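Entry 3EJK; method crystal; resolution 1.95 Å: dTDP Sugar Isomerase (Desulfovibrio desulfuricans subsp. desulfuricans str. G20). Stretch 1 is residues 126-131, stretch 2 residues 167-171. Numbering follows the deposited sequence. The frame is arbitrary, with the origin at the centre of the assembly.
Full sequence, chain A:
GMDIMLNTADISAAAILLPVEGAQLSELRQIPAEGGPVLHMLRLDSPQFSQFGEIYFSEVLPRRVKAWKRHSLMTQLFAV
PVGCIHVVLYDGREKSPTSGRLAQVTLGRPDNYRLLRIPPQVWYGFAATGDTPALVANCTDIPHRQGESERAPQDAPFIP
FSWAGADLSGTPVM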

# COMPACT_ATOMS: atom_id res chain seq x y z
N PHE A 126 -15.92 -6.82 3.21
CA PHE A 126 -15.53 -5.66 4.01
C PHE A 126 -16.22 -4.39 3.55
O PHE A 126 -16.68 -4.29 2.40
CB PHE A 126 -14.01 -5.48 4.05
CG PHE A 126 -13.35 -5.43 2.70
CD1 PHE A 126 -13.22 -4.25 2.01
CD2 PHE A 126 -12.84 -6.58 2.11
CE1 PHE A 126 -12.60 -4.19 0.78
CE2 PHE A 126 -12.24 -6.54 0.88
CZ PHE A 126 -12.12 -5.34 0.20
N ALA A 127 -16.32 -3.46 4.48
CA ALA A 127 -16.94 -2.16 4.25
C ALA A 127 -16.25 -1.04 5.00
O ALA A 127 -15.76 -1.22 6.10
CB ALA A 127 -18.42 -2.21 4.64
N ALA A 128 -16.27 0.13 4.37
CA ALA A 128 -15.70 1.34 4.95
C ALA A 128 -16.69 1.99 5.89
O ALA A 128 -17.85 2.21 5.55
CB ALA A 128 -15.27 2.35 3.84
N THR A 129 -16.21 2.31 7.08
CA THR A 129 -17.00 2.99 8.10
C THR A 129 -16.70 4.47 8.11
O THR A 129 -15.70 4.96 7.57
CB THR A 129 -16.72 2.44 9.51
OG1 THR A 129 -15.37 2.76 9.86
CG2 THR A 129 -16.91 0.93 9.56
N GLY A 130 -17.60 5.22 8.70
CA GLY A 130 -17.38 6.65 8.83
C GLY A 130 -17.79 7.43 7.61
O GLY A 130 -18.65 7.02 6.85
N ASP A 131 -17.12 8.55 7.40
CA ASP A 131 -17.49 9.46 6.33
C ASP A 131 -16.37 9.85 5.39
O ASP A 131 -16.47 10.84 4.67
CB ASP A 131 -18.15 10.72 6.91
CG ASP A 131 -17.20 11.56 7.71
OD1 ASP A 131 -16.00 11.21 7.77
OD2 ASP A 131 -17.65 12.57 8.29
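Stretch 2, residues 167-171: DLSGT

Stretch 2 (D167 to T171) lies on stretch 1 as an irregular segment without helix or strand, packed beside F126 to A128, which continue a strand begun earlier in the chain, and the residues that follow. The register runs forward in both stretches, T129 facing L168 (CA to CA 4.5 Å) and G130 facing G170 (CA to CA 4.9 Å), and the contact buries 244 Å² in all. F126, extended at phi/psi -156/156, is out of reach of stretch 2. A127, also extended, turns its CB toward stretch 2, and the methyl packs on L168, A127 CB to L168 CD1 3.7 Å; L168 (chi1 m, chi2 t) thus lays an extended side chain back along the strand. A128 directs its CB away, so its contact is by backbone, A128 O to L168 CB 4.2 Å. T129 again points toward stretch 2: its CA approaches the L168 carbonyl (T129 CA to L168 O 3.2 Å, a CA-H...O contact), its methyl nears the leucine (T129 CG2 to L168 CD2 4.2 Å), and T129 CB lies 3.8 Å from G170 CA. The same carbonyl accepts the one hydrogen bond between the stretches, G130 N to L168 O, 3.0 Å and 159° at the hydrogen. G130 adopts phi/psi 84/-152, where a CB would jam against the carbonyl O of T129; G130 CA lies 3.6 Å from S169 O. Opposite it in register, G170 has positive phi (71/-6), and a CB there would point toward stretch 1, tight against T129 OG1 at 3.2 Å. D131 makes no contact. Stretch 2 is also tied to itself by side-chain hydrogen bonds: D167 OD1 accepts hydrogen bonds from S169 N (2.9 Å) and S169 OG (2.7 Å), while T171 OG1 donates to S169 OG (2.7 Å). S169 points its CB away from stretch 1, leaving its backbone to make the contact.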

# COMPACT_ATOMS: atom_id res chain seq x y z
N ASP A 167 -23.53 -1.87 11.34
CA ASP A 167 -23.31 -0.50 11.82
C ASP A 167 -21.98 -0.04 11.25
O ASP A 167 -20.91 -0.49 11.69
CB ASP A 167 -23.30 -0.46 13.34
CG ASP A 167 -23.01 0.93 13.89
OD1 ASP A 167 -22.85 1.89 13.10
OD2 ASP A 167 -22.93 1.04 15.13
N LEU A 168 -22.07 0.83 10.25
CA LEU A 168 -20.88 1.33 9.59
C LEU A 168 -20.63 2.78 9.96
O LEU A 168 -19.96 3.51 9.25
CB LEU A 168 -21.00 1.17 8.07
CG LEU A 168 -21.26 -0.27 7.57
CD1 LEU A 168 -21.30 -0.31 6.05
CD2 LEU A 168 -20.21 -1.22 8.10
N SER A 169 -21.16 3.18 11.11
CA SER A 169 -21.03 4.57 11.56
C SER A 169 -19.61 4.88 11.98
O SER A 169 -19.14 6.00 11.90
CB SER A 169 -21.96 4.85 12.73
OG SER A 169 -21.49 4.15 13.86
N GLY A 170 -18.93 3.84 12.41
CA GLY A 170 -17.58 3.98 12.92
C GLY A 170 -17.56 4.68 14.27
O GLY A 170 -16.53 4.78 14.92
N THR A 171 -18.73 5.15 14.69
CA THR A 171 -18.85 5.85 15.99
C THR A 171 -18.54 4.93 17.17
O THR A 171 -19.13 3.85 17.31
CB THR A 171 -20.23 6.49 16.21
OG1 THR A 171 -21.25 5.48 16.17
CG2 THR A 171 -20.51 7.56 15.14